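Local coordinates for RagA protein (Porphyromonas gingivalis, PDB 6SLN) that probably imports nutrients, likely peptides, across the bacterial outer membrane as a TonB-dependent transporter with a plug inside a beta-barrel, at residues Ala173-Asn178 with Ser350-Phe355; Asn117-Leu122 with Thr167-Val172; Leu110-Val115 with Arg953-Ala958; Ala142-His147 with Pro158-Asp163; Ala103-Glu108 with Gly124-Met129. One frame throughout, in Å; residues are numbered along the deposited sequence.

Contact 1: Ala173-Asn178 with Ser350-Phe355; sequences ATMNPN and SGRLNF. With C8E ((hydroxyethyloxy)tri(ethyloxy)octane), chain J; C8E ((hydroxyethyloxy)tri(ethyloxy)octane), chain I.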
# COMPACT_ATOMS: atom_id res chain seq x y z
N ALA A 173 21.89 7.10 -12.06
CA ALA A 173 21.39 6.43 -13.26
C ALA A 173 20.14 7.09 -13.86
O ALA A 173 19.90 6.97 -15.07
CB ALA A 173 21.09 4.96 -12.95
N THR A 174 19.32 7.77 -13.05
CA THR A 174 18.16 8.46 -13.59
C THR A 174 18.52 9.78 -14.25
O THR A 174 17.62 10.51 -14.69
CB THR A 174 17.09 8.72 -12.51
OG1 THR A 174 17.54 9.73 -11.59
CG2 THR A 174 16.74 7.42 -11.74
N MET A 175 19.81 10.11 -14.34
CA MET A 175 20.27 11.36 -14.93
C MET A 175 20.87 11.10 -16.31
O MET A 175 21.45 10.04 -16.57
CB MET A 175 21.33 12.04 -14.05
CG MET A 175 20.93 12.35 -12.61
SD MET A 175 22.02 13.65 -11.98
CE MET A 175 21.20 14.10 -10.46
N ASN A 176 20.73 12.08 -17.19
CA ASN A 176 21.30 12.00 -18.53
C ASN A 176 22.78 12.36 -18.47
O ASN A 176 23.14 13.52 -18.24
CB ASN A 176 20.51 12.94 -19.47
CG ASN A 176 20.99 12.90 -20.91
OD1 ASN A 176 21.94 12.19 -21.27
ND2 ASN A 176 20.33 13.68 -21.76
N PRO A 177 23.68 11.39 -18.70
CA PRO A 177 25.11 11.65 -18.52
C PRO A 177 25.69 12.58 -19.56
O PRO A 177 26.83 13.03 -19.38
CB PRO A 177 25.75 10.26 -18.63
CG PRO A 177 24.59 9.29 -18.75
CD PRO A 177 23.44 10.06 -19.28
N ASN A 178 24.96 12.87 -20.63
CA ASN A 178 25.41 13.88 -21.57
C ASN A 178 25.38 15.27 -20.98
O ASN A 178 26.00 16.18 -21.54
CB ASN A 178 24.55 13.86 -22.82
CG ASN A 178 25.21 13.14 -23.93
OD1 ASN A 178 24.63 12.23 -24.49
ND2 ASN A 178 26.43 13.52 -24.25
N SER A 350 14.46 11.76 -19.27
CA SER A 350 15.17 12.75 -18.47
C SER A 350 14.71 14.16 -18.79
O SER A 350 14.42 14.50 -19.94
CB SER A 350 16.68 12.68 -18.71
OG SER A 350 17.13 11.36 -18.92
N GLY A 351 14.71 15.00 -17.77
CA GLY A 351 14.70 16.43 -17.99
C GLY A 351 15.70 17.09 -17.07
O GLY A 351 15.87 16.68 -15.91
N ARG A 352 16.40 18.11 -17.58
CA ARG A 352 17.28 18.89 -16.73
C ARG A 352 17.21 20.35 -17.14
O ARG A 352 17.27 20.67 -18.33
CB ARG A 352 18.73 18.40 -16.83
CG ARG A 352 19.75 19.52 -16.53
CD ARG A 352 21.18 19.03 -16.54
NE ARG A 352 21.37 17.91 -15.62
CZ ARG A 352 21.37 18.03 -14.29
NH1 ARG A 352 21.20 19.23 -13.74
NH2 ARG A 352 21.54 16.95 -13.53
N LEU A 353 17.09 21.23 -16.15
CA LEU A 353 17.24 22.66 -16.36
C LEU A 353 18.32 23.15 -15.39
O LEU A 353 18.13 23.09 -14.17
CB LEU A 353 15.93 23.41 -16.15
CG LEU A 353 16.08 24.91 -16.38
CD1 LEU A 353 16.67 25.16 -17.77
CD2 LEU A 353 14.78 25.67 -16.20
N ASN A 354 19.44 23.59 -15.93
CA ASN A 354 20.51 24.20 -15.16
C ASN A 354 20.48 25.70 -15.39
O ASN A 354 20.36 26.16 -16.52
CB ASN A 354 21.88 23.64 -15.57
CG ASN A 354 22.24 22.36 -14.85
OD1 ASN A 354 21.42 21.75 -14.16
ND2 ASN A 354 23.48 21.93 -15.02
N PHE A 355 20.60 26.46 -14.30
CA PHE A 355 20.39 27.90 -14.34
C PHE A 355 21.38 28.58 -13.41
O PHE A 355 21.76 28.01 -12.38
CB PHE A 355 18.95 28.21 -13.96
CG PHE A 355 18.73 29.59 -13.45
CD1 PHE A 355 18.85 30.68 -14.30
CD2 PHE A 355 18.36 29.79 -12.13
CE1 PHE A 355 18.63 31.96 -13.83
CE2 PHE A 355 18.14 31.07 -11.65
CZ PHE A 355 18.28 32.15 -12.50
C1 C8E J . 13.30 22.16 -21.17
C2 C8E J . 12.75 21.16 -20.15
C3 C8E J . 13.44 21.18 -18.77
C4 C8E J . 12.86 20.10 -17.83
C5 C8E J . 13.55 19.97 -16.48
C6 C8E J . 12.69 19.29 -15.41
C7 C8E J . 13.50 18.97 -14.15
C8 C8E J . 12.69 18.25 -13.07
O9 C8E J . 12.38 19.14 -12.01
C10 C8E J . 11.41 18.64 -11.09
C11 C8E J . 10.23 19.62 -10.95
O12 C8E J . 10.30 20.46 -9.81
C13 C8E J . 10.13 21.84 -10.14
C14 C8E J . 10.45 22.78 -8.97
O15 C8E J . 11.26 23.87 -9.36
C16 C8E J . 12.17 24.33 -8.38
C17 C8E J . 12.25 25.86 -8.41
O18 C8E J . 13.08 26.39 -7.39
C19 C8E J . 14.25 27.05 -7.83
C20 C8E J . 14.49 28.36 -7.07
O21 C8E J . 15.87 28.59 -6.84
C1 C8E I . 11.69 12.50 -24.03
C2 C8E I . 10.82 13.55 -23.34
C3 C8E I . 11.42 14.08 -22.04
C4 C8E I . 10.36 14.32 -20.95
C5 C8E I . 10.92 14.11 -19.54
C6 C8E I . 10.37 15.07 -18.47
C7 C8E I . 10.77 14.62 -17.05
C8 C8E I . 9.70 14.96 -16.01
O9 C8E I . 9.78 14.11 -14.87
C10 C8E I . 9.75 14.78 -13.62
C11 C8E I . 9.28 13.84 -12.51
O12 C8E I . 9.11 14.51 -11.27
C13 C8E I . 8.27 13.84 -10.33
C14 C8E I . 8.76 14.12 -8.90
O15 C8E I . 7.83 13.90 -7.85
C16 C8E I . 7.50 15.10 -7.16
C17 C8E I . 8.70 16.00 -6.83
O18 C8E I . 8.33 17.32 -6.42
C19 C8E I . 9.38 18.10 -5.86
C20 C8E I . 8.82 19.29 -5.08
O21 C8E I . 9.81 20.24 -4.69
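N176 and S350 face each other with their CA atoms 6.2 Å apart, where the loop after helix 169-173 meets strand 345-360 of the barrel wall. No hydrogen bond joins the two segments. N176 presents its CB to the hydroxyl of S350, at 3.8 Å from OG. The N176 amide is turned onward: CG lies anti to the backbone N (chi1 -178°). Its OD1 accepts from the backbone N of N178 at 3.2 Å, which makes an Asx turn. The donor stands above the carbonyl plane. N176 ND2 bonds to D315 OD1 of the barrel. The second meeting is between M175 and R352. The M175 chain runs extended beyond CG, and its SD lies 3.7 Å from R352 NH2, at the edge of the guanidinium and near its plane. A bend at chi3 (-55°) brings R352 NH1 to N354 OD1, to which it donates at 2.6 Å. This bond also lies near the guanidinium plane and helps fix the group's rotation. A long, weak ion pair links R352 NE to D179. Detergent lies on the other side of the strand, with C5 of the C8E of chain J 3.6 Å from R352 N. L353 and F355 pack on a second subunit of this protein. Plug and wall thus meet here by van der Waals touches. The N176 amide and R352 NH1 find their hydrogen bonds away from the interface, and no bond between the two segments ties the plug to this strand.

Contact 2: Asn117-Leu122 with Thr167-Val172; sequences NIMDAL and TSLDVV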
# COMPACT_ATOMS: atom_id res chain seq x y z
N ASN A 117 24.61 2.22 -16.47
CA ASN A 117 25.57 2.13 -15.37
C ASN A 117 26.78 2.98 -15.73
O ASN A 117 27.73 2.50 -16.36
CB ASN A 117 25.90 0.67 -15.10
CG ASN A 117 27.07 0.49 -14.16
OD1 ASN A 117 27.84 -0.44 -14.31
ND2 ASN A 117 27.19 1.38 -13.18
N ILE A 118 26.75 4.25 -15.33
CA ILE A 118 27.74 5.25 -15.75
C ILE A 118 29.13 4.93 -15.21
O ILE A 118 30.14 5.20 -15.89
CB ILE A 118 27.29 6.65 -15.31
CG1 ILE A 118 28.36 7.70 -15.63
CG2 ILE A 118 26.98 6.66 -13.84
CD1 ILE A 118 28.47 8.06 -17.11
N MET A 119 29.24 4.37 -14.00
CA MET A 119 30.56 4.13 -13.42
C MET A 119 31.36 3.15 -14.27
O MET A 119 32.60 3.22 -14.31
CB MET A 119 30.42 3.62 -11.98
CG MET A 119 30.14 4.74 -10.95
SD MET A 119 31.38 6.05 -11.03
CE MET A 119 30.51 7.38 -11.82
N ASP A 120 30.66 2.25 -14.97
CA ASP A 120 31.31 1.32 -15.88
C ASP A 120 32.20 2.05 -16.89
O ASP A 120 33.25 1.51 -17.29
CB ASP A 120 30.26 0.49 -16.60
CG ASP A 120 30.86 -0.57 -17.49
OD1 ASP A 120 31.23 -1.65 -16.96
OD2 ASP A 120 30.98 -0.31 -18.70
N ALA A 121 31.82 3.26 -17.28
CA ALA A 121 32.59 4.03 -18.25
C ALA A 121 33.90 4.58 -17.69
O ALA A 121 34.69 5.15 -18.45
CB ALA A 121 31.74 5.19 -18.80
N LEU A 122 34.14 4.44 -16.38
CA LEU A 122 35.38 4.90 -15.77
C LEU A 122 36.31 3.75 -15.42
O LEU A 122 37.42 3.99 -14.96
CB LEU A 122 35.08 5.78 -14.55
CG LEU A 122 34.61 7.12 -15.12
CD1 LEU A 122 33.11 7.31 -14.97
CD2 LEU A 122 35.41 8.34 -14.60
N THR A 167 24.38 12.21 -3.88
CA THR A 167 23.39 11.52 -4.70
C THR A 167 23.63 10.02 -4.65
O THR A 167 24.78 9.57 -4.73
CB THR A 167 23.45 12.02 -6.13
OG1 THR A 167 23.25 13.44 -6.17
CG2 THR A 167 22.41 11.32 -6.98
N SER A 168 22.55 9.26 -4.52
CA SER A 168 22.65 7.81 -4.66
C SER A 168 23.07 7.46 -6.09
O SER A 168 22.83 8.22 -7.02
CB SER A 168 21.32 7.12 -4.35
OG SER A 168 20.55 6.95 -5.52
N LEU A 169 23.69 6.29 -6.25
CA LEU A 169 24.06 5.89 -7.60
C LEU A 169 22.83 5.56 -8.43
O LEU A 169 22.82 5.80 -9.64
CB LEU A 169 25.04 4.70 -7.58
CG LEU A 169 26.49 5.05 -7.95
CD1 LEU A 169 27.31 3.85 -8.44
CD2 LEU A 169 26.58 6.18 -8.98
N ASP A 170 21.77 5.04 -7.80
CA ASP A 170 20.52 4.82 -8.54
C ASP A 170 19.97 6.14 -9.07
O ASP A 170 19.53 6.22 -10.23
CB ASP A 170 19.49 4.13 -7.65
CG ASP A 170 19.93 2.75 -7.19
OD1 ASP A 170 20.50 2.00 -8.01
OD2 ASP A 170 19.69 2.42 -6.00
N VAL A 171 19.99 7.19 -8.25
CA VAL A 171 19.51 8.48 -8.71
C VAL A 171 20.45 9.03 -9.78
O VAL A 171 20.03 9.76 -10.68
CB VAL A 171 19.34 9.44 -7.50
CG1 VAL A 171 19.08 10.87 -7.93
CG2 VAL A 171 18.21 8.97 -6.57
N VAL A 172 21.73 8.64 -9.72
CA VAL A 172 22.67 9.04 -10.77
C VAL A 172 22.31 8.37 -12.10
O VAL A 172 22.39 9.00 -13.15
CB VAL A 172 24.12 8.73 -10.36
CG1 VAL A 172 25.04 8.89 -11.55
CG2 VAL A 172 24.56 9.64 -9.25
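I118 and M119 meet V172 and L169 in a small apolar contact within the plug domain. It sits near the centre of the chain, between a loop with a short 3-10 turn and helix 169-173. No hydrogen bond passes between the two segments. I118 CG2 touches V172 CG1 at 3.7 Å, and the two side chains cross at about a right angle. With CG1 of I118 anti to the backbone N (chi1 175°) the longer branch leads away, and CG2 is left to meet V172. The second pair uses the root of a long chain. M119 CG lies 3.9 Å from L169 CD1. Bends at chi2 and chi3 carry the sulfur end of M119 off to one side. Each segment also holds its own shape. A121 N bonds to I118 O at 2.9 Å within the 3-10 turn. S168 is the N-cap of the helix, and its OG accepts from V171 N at 2.8 Å. The bond is nearly straight (166°). It caps the helix start, and the first turn offers L169 and V172 to the loop. Y160 of strand 159-162 touches both M119 and L169, and V162 of the same strand touches V172. V171 turns to the barrel, against D465 and T467 of strand 456-475 and Q441 and N443 of strand 435-450. The helix thus lies between plug loop, plug strand and wall.

Contact 3: Leu110-Val115 with Arg953-Ala958; sequences LAEKPV and RVYLMA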
# COMPACT_ATOMS: atom_id res chain seq x y z
N LEU A 110 32.48 10.30 -20.78
CA LEU A 110 31.20 10.13 -20.12
C LEU A 110 30.01 10.07 -21.07
O LEU A 110 28.94 9.59 -20.67
CB LEU A 110 30.96 11.28 -19.12
CG LEU A 110 31.99 11.48 -17.99
CD1 LEU A 110 31.82 12.84 -17.32
CD2 LEU A 110 31.85 10.37 -16.97
N ALA A 111 30.17 10.51 -22.32
CA ALA A 111 29.05 10.85 -23.20
C ALA A 111 28.51 9.64 -23.96
O ALA A 111 29.27 8.78 -24.41
CB ALA A 111 29.49 11.91 -24.22
N GLU A 112 27.18 9.60 -24.11
CA GLU A 112 26.45 8.65 -24.94
C GLU A 112 27.01 7.24 -24.88
O GLU A 112 27.80 6.84 -25.74
CB GLU A 112 26.42 9.13 -26.40
CG GLU A 112 25.70 10.46 -26.65
CD GLU A 112 24.22 10.29 -27.00
OE1 GLU A 112 23.38 10.48 -26.09
OE2 GLU A 112 23.89 9.96 -28.17
N LYS A 113 26.60 6.46 -23.88
CA LYS A 113 27.12 5.11 -23.75
C LYS A 113 25.96 4.15 -23.55
O LYS A 113 24.98 4.48 -22.87
CB LYS A 113 28.13 5.00 -22.60
CG LYS A 113 29.44 5.79 -22.84
CD LYS A 113 30.69 5.09 -22.32
CE LYS A 113 31.84 5.12 -23.35
NZ LYS A 113 32.37 6.49 -23.65
N PRO A 114 26.02 2.97 -24.13
CA PRO A 114 24.81 2.16 -24.25
C PRO A 114 24.46 1.37 -23.01
O PRO A 114 23.79 0.34 -23.11
CB PRO A 114 25.14 1.23 -25.42
CG PRO A 114 26.63 1.06 -25.36
CD PRO A 114 27.19 2.34 -24.77
N VAL A 115 24.90 1.82 -21.83
CA VAL A 115 24.40 1.26 -20.58
C VAL A 115 24.03 2.39 -19.62
O VAL A 115 24.58 3.50 -19.70
CB VAL A 115 25.39 0.29 -19.92
CG1 VAL A 115 25.32 -1.08 -20.58
CG2 VAL A 115 26.79 0.86 -19.95
N ARG A 953 27.74 14.90 -36.84
CA ARG A 953 28.66 13.79 -36.67
C ARG A 953 27.89 12.48 -36.74
O ARG A 953 26.75 12.39 -36.27
CB ARG A 953 29.40 13.84 -35.33
CG ARG A 953 30.10 15.13 -35.03
CD ARG A 953 30.39 15.27 -33.55
NE ARG A 953 30.90 16.62 -33.28
CZ ARG A 953 32.09 16.89 -32.76
NH1 ARG A 953 32.90 15.91 -32.41
NH2 ARG A 953 32.45 18.15 -32.57
N VAL A 954 28.52 11.47 -37.32
CA VAL A 954 28.06 10.09 -37.20
C VAL A 954 29.19 9.28 -36.58
O VAL A 954 30.37 9.60 -36.74
CB VAL A 954 27.64 9.50 -38.56
CG1 VAL A 954 26.30 10.05 -38.97
CG2 VAL A 954 28.71 9.79 -39.63
N TYR A 955 28.81 8.23 -35.85
CA TYR A 955 29.80 7.38 -35.22
C TYR A 955 29.33 5.94 -35.21
O TYR A 955 28.13 5.65 -35.19
CB TYR A 955 30.12 7.81 -33.79
CG TYR A 955 28.95 7.75 -32.82
CD1 TYR A 955 28.57 6.56 -32.20
CD2 TYR A 955 28.25 8.91 -32.48
CE1 TYR A 955 27.50 6.52 -31.30
CE2 TYR A 955 27.20 8.88 -31.58
CZ TYR A 955 26.83 7.69 -31.00
OH TYR A 955 25.77 7.70 -30.10
N LEU A 956 30.31 5.04 -35.19
CA LEU A 956 30.10 3.62 -35.02
C LEU A 956 30.82 3.18 -33.75
O LEU A 956 32.00 3.49 -33.56
CB LEU A 956 30.64 2.86 -36.23
CG LEU A 956 29.77 1.79 -36.86
CD1 LEU A 956 28.33 2.26 -36.86
CD2 LEU A 956 30.28 1.51 -38.28
N MET A 957 30.11 2.47 -32.88
CA MET A 957 30.64 2.25 -31.54
C MET A 957 30.44 0.81 -31.09
O MET A 957 29.42 0.18 -31.40
CB MET A 957 29.98 3.20 -30.54
CG MET A 957 30.76 3.32 -29.27
SD MET A 957 29.70 3.74 -27.94
CE MET A 957 28.65 2.32 -27.98
N ALA A 958 31.42 0.29 -30.35
CA ALA A 958 31.33 -1.01 -29.70
C ALA A 958 31.73 -0.88 -28.23
O ALA A 958 32.66 -0.14 -27.90
CB ALA A 958 32.22 -2.04 -30.40
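Y955 and M957 of strand 951-964 meet the plug loop at E112 and P114. As alternate residues they point to the same side of the strand, into the barrel. Y955 comes first. Its CG sits between the backbone N and the carbonyl carbon (chi1 62°), and the ring reaches across to E112. Y955 OH is 3.5 Å from E112 OE2 and 4.0 Å from E112 CB. The carboxylate and ring planes stand 87° apart. The OH–OE2 pair is an approach and not a hydrogen bond. K933 makes a cation-pi contact with the same ring. The other carboxylate oxygen of E112 lies close to D315, which could raise the pKa of one of the two acids. M957 comes next. Its chain bends at chi3, and its terminal methyl ends against the CG-CD edge of the P114 ring. M957 CE lies 3.5 Å from both CD and CG of P114. The sulfur of M957 passes 4.2 Å from E112 O. V990 and Q988 of strand 986-996 also touch the proline. The plug loop lies against inward side chains of the wall, consistent with the TonB-dependent receptor fold, in which a plug domain fills a beta-barrel.

Contact 4: Ala142-His147 with Pro158-Asp163; sequences ASVEIH and PLYIVD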
# COMPACT_ATOMS: atom_id res chain seq x y z
N ALA A 142 27.73 -0.56 -10.82
CA ALA A 142 29.13 -0.92 -10.64
C ALA A 142 29.57 -0.70 -9.20
O ALA A 142 29.08 0.18 -8.50
CB ALA A 142 30.04 -0.09 -11.55
N SER A 143 30.54 -1.51 -8.77
CA SER A 143 31.22 -1.27 -7.51
C SER A 143 32.47 -0.43 -7.76
O SER A 143 33.14 -0.59 -8.78
CB SER A 143 31.57 -2.59 -6.82
OG SER A 143 32.54 -3.32 -7.55
N VAL A 144 32.75 0.49 -6.85
CA VAL A 144 33.94 1.34 -6.94
C VAL A 144 34.70 1.28 -5.62
O VAL A 144 34.09 1.37 -4.55
CB VAL A 144 33.59 2.79 -7.29
CG1 VAL A 144 34.87 3.58 -7.44
CG2 VAL A 144 32.75 2.87 -8.57
N GLU A 145 36.02 1.13 -5.71
CA GLU A 145 36.93 1.21 -4.57
C GLU A 145 38.13 2.05 -4.96
O GLU A 145 38.83 1.73 -5.93
CB GLU A 145 37.38 -0.19 -4.10
CG GLU A 145 36.29 -1.11 -3.56
CD GLU A 145 36.81 -2.49 -3.18
OE1 GLU A 145 37.92 -2.84 -3.63
OE2 GLU A 145 36.13 -3.23 -2.44
N ILE A 146 38.38 3.13 -4.21
CA ILE A 146 39.50 4.03 -4.44
C ILE A 146 40.63 3.67 -3.48
O ILE A 146 40.48 3.81 -2.26
CB ILE A 146 39.07 5.50 -4.26
CG1 ILE A 146 38.03 5.86 -5.34
CG2 ILE A 146 40.29 6.45 -4.23
CD1 ILE A 146 37.45 7.23 -5.19
N HIS A 147 41.77 3.22 -4.03
CA HIS A 147 42.92 2.76 -3.24
C HIS A 147 42.53 1.62 -2.29
O HIS A 147 42.75 1.70 -1.08
CB HIS A 147 43.57 3.90 -2.44
CG HIS A 147 44.23 4.96 -3.27
ND1 HIS A 147 44.50 6.22 -2.77
CD2 HIS A 147 44.69 4.95 -4.54
CE1 HIS A 147 45.10 6.94 -3.70
NE2 HIS A 147 45.23 6.19 -4.79
N PRO A 158 32.87 5.06 -2.71
CA PRO A 158 33.11 6.49 -2.56
C PRO A 158 31.79 7.22 -2.35
O PRO A 158 30.72 6.74 -2.71
CB PRO A 158 33.75 6.90 -3.90
CG PRO A 158 33.80 5.70 -4.73
CD PRO A 158 32.94 4.65 -4.12
N LEU A 159 31.89 8.39 -1.74
CA LEU A 159 30.76 9.30 -1.72
C LEU A 159 30.56 9.88 -3.11
O LEU A 159 31.53 10.25 -3.79
CB LEU A 159 31.02 10.41 -0.70
CG LEU A 159 29.88 11.21 -0.08
CD1 LEU A 159 28.88 10.30 0.63
CD2 LEU A 159 30.49 12.23 0.87
N TYR A 160 29.31 9.93 -3.57
CA TYR A 160 28.99 10.40 -4.91
C TYR A 160 28.26 11.74 -4.82
O TYR A 160 27.26 11.87 -4.10
CB TYR A 160 28.12 9.41 -5.68
CG TYR A 160 28.79 8.12 -6.04
CD1 TYR A 160 29.68 8.06 -7.10
CD2 TYR A 160 28.51 6.97 -5.35
CE1 TYR A 160 30.30 6.86 -7.45
CE2 TYR A 160 29.10 5.77 -5.68
CZ TYR A 160 30.00 5.72 -6.73
OH TYR A 160 30.59 4.52 -7.04
N ILE A 161 28.74 12.71 -5.59
CA ILE A 161 28.36 14.11 -5.43
C ILE A 161 28.12 14.73 -6.81
O ILE A 161 29.05 14.82 -7.62
CB ILE A 161 29.44 14.88 -4.65
CG1 ILE A 161 29.62 14.19 -3.30
CG2 ILE A 161 29.05 16.32 -4.45
CD1 ILE A 161 30.63 14.82 -2.41
N VAL A 162 26.88 15.16 -7.06
CA VAL A 162 26.49 15.83 -8.31
C VAL A 162 26.26 17.30 -8.01
O VAL A 162 25.34 17.65 -7.26
CB VAL A 162 25.23 15.20 -8.93
CG1 VAL A 162 24.97 15.78 -10.30
CG2 VAL A 162 25.33 13.69 -8.98
N ASP A 163 27.11 18.16 -8.57
CA ASP A 163 26.98 19.61 -8.43
C ASP A 163 26.78 20.04 -6.99
O ASP A 163 26.19 21.09 -6.72
CB ASP A 163 25.86 20.14 -9.31
CG ASP A 163 26.26 20.21 -10.76
OD1 ASP A 163 27.35 20.74 -11.08
OD2 ASP A 163 25.47 19.72 -11.59
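V144 meets P158 and Y160 in the core of the plug domain, where the 129-132/143-146 hairpin packs against the start of strand 159-162. The V144 side chain can be followed outward. Its CB lies 3.7 Å from P158 CD and 3.5 Å from Y160 OH. CG1, anti to the backbone N (chi1 -177°), comes up at the rim of the proline ring, 3.6 Å from P158 CG. CG2 goes to Y160 OH, at the ring's edge and near its plane. The tyrosine does not start out facing this strand, but its oxygen end does reach it. The two side chains of V144 and P158 cross at about a right angle. No hydrogen bond joins the segments. M129 of the hairpin partner strand touches V144 and I146, and V204 of strand 203-208 touches P158 and Y160. The contact thus links the two sheets of the plug. I146 adds a second apolar touch on the proline, with its CD1 3.9 Å from P158 CB.

Contact 5: Ala103-Glu108 with Gly124-Met129; sequences AKVSSE and GQVAGM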
# COMPACT_ATOMS: atom_id res chain seq x y z
N ALA A 103 42.01 13.43 -9.83
CA ALA A 103 41.99 13.01 -11.23
C ALA A 103 40.67 13.42 -11.85
O ALA A 103 39.61 13.22 -11.25
CB ALA A 103 42.16 11.50 -11.36
N LYS A 104 40.73 13.99 -13.06
CA LYS A 104 39.55 14.56 -13.71
C LYS A 104 39.30 13.91 -15.06
O LYS A 104 40.22 13.81 -15.89
CB LYS A 104 39.70 16.07 -13.90
CG LYS A 104 38.46 16.71 -14.52
CD LYS A 104 38.64 18.20 -14.79
CE LYS A 104 37.65 19.03 -13.97
NZ LYS A 104 37.21 20.24 -14.72
N VAL A 105 38.05 13.53 -15.32
CA VAL A 105 37.68 12.85 -16.55
C VAL A 105 36.75 13.75 -17.35
O VAL A 105 35.78 14.29 -16.81
CB VAL A 105 37.04 11.49 -16.27
CG1 VAL A 105 36.44 10.95 -17.52
CG2 VAL A 105 38.09 10.53 -15.78
N SER A 106 37.06 13.89 -18.64
CA SER A 106 36.39 14.79 -19.57
C SER A 106 35.00 14.24 -19.95
O SER A 106 34.68 13.07 -19.72
CB SER A 106 37.26 14.99 -20.81
OG SER A 106 36.48 15.16 -21.97
N SER A 107 34.18 15.11 -20.56
CA SER A 107 32.83 14.67 -20.94
C SER A 107 32.87 13.58 -22.00
O SER A 107 32.00 12.71 -22.01
CB SER A 107 31.98 15.87 -21.40
OG SER A 107 32.45 16.48 -22.58
N GLU A 108 33.88 13.60 -22.88
CA GLU A 108 34.06 12.54 -23.88
C GLU A 108 33.95 11.15 -23.26
O GLU A 108 33.19 10.30 -23.73
CB GLU A 108 35.43 12.68 -24.55
CG GLU A 108 35.48 13.69 -25.68
CD GLU A 108 35.75 15.10 -25.18
OE1 GLU A 108 36.39 15.88 -25.92
OE2 GLU A 108 35.32 15.43 -24.04
N GLY A 124 39.18 1.63 -15.86
CA GLY A 124 40.40 1.85 -16.60
C GLY A 124 40.77 3.29 -16.86
O GLY A 124 41.79 3.54 -17.52
N GLN A 125 40.01 4.26 -16.35
CA GLN A 125 40.20 5.66 -16.71
C GLN A 125 40.91 6.49 -15.64
O GLN A 125 41.50 7.53 -15.96
CB GLN A 125 38.85 6.31 -17.04
CG GLN A 125 38.14 5.70 -18.24
CD GLN A 125 38.97 5.79 -19.50
OE1 GLN A 125 39.43 6.87 -19.88
NE2 GLN A 125 39.17 4.65 -20.16
N VAL A 126 40.86 6.07 -14.38
CA VAL A 126 41.46 6.85 -13.30
C VAL A 126 42.36 5.96 -12.45
O VAL A 126 41.91 4.94 -11.92
CB VAL A 126 40.39 7.52 -12.43
CG1 VAL A 126 41.04 8.30 -11.30
CG2 VAL A 126 39.52 8.44 -13.27
N ALA A 127 43.62 6.36 -12.31
CA ALA A 127 44.59 5.61 -11.51
C ALA A 127 44.11 5.47 -10.08
O ALA A 127 43.78 6.46 -9.43
CB ALA A 127 45.95 6.31 -11.55
N GLY A 128 44.07 4.23 -9.59
CA GLY A 128 43.70 3.95 -8.22
C GLY A 128 42.23 3.70 -7.99
O GLY A 128 41.84 3.35 -6.87
N MET A 129 41.38 3.86 -9.01
CA MET A 129 39.95 3.66 -8.85
C MET A 129 39.56 2.35 -9.53
O MET A 129 39.77 2.21 -10.75
CB MET A 129 39.17 4.84 -9.41
CG MET A 129 37.67 4.73 -9.26
SD MET A 129 36.82 6.01 -10.24
CE MET A 129 35.84 6.78 -8.97
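V105 and V126 both carry CG1 anti to the backbone N (chi1 169° and 179°), which leaves each CG2 beside its own N and turns these two methyls to one another. They join edge strand 102-106 of the plug's five-stranded sheet to a type II beta turn that leads into strand 129-132. V105 CG2 is 3.6 Å from V126 CG2. The other branch of V126 serves a different neighbour: its CG1 lies 3.4 Å from A103 CB. A103 and V105 alternate along the strand, and V126 straddles their two side chains. Q125 adds a looser touch, with its CB 4.5 Å from V105 CG2. The contact is apolar, with no hydrogen bond between the segments. The strand itself is bonded to 180-186, A103 pairing with V185 and V105 with M183. L122 also packs on V105. K187 bonds to A127 O and touches A103, which ties the turn to the end of that neighbouring strand. G128 has a positive phi (91°), as is usual at the third position of a type II turn. The turn is closed by M129 N, which donates to V126 O at 3.1 Å.

In the fold
Contact 5 opens first, at 103-108, and closes at 124-129. Before it closes, contacts 3 and 2 have opened, at 110-115 and 117-122, so both cross it. Contact 4 opens and closes inside the loop of contact 2. Contact 1 follows, opening at 173-178 and closing on the barrel at 350-355. Contact 3 closes last, at 953-958, and spans contacts 1, 2 and 4. Contacts 2, 4 and 5 tie the plug to itself. Contacts 1 and 3 set it against two barrel strands. They join physically too: H147 N bonds to G128 O between contacts 4 and 5, and P177 touches I118 between contacts 1 and 2.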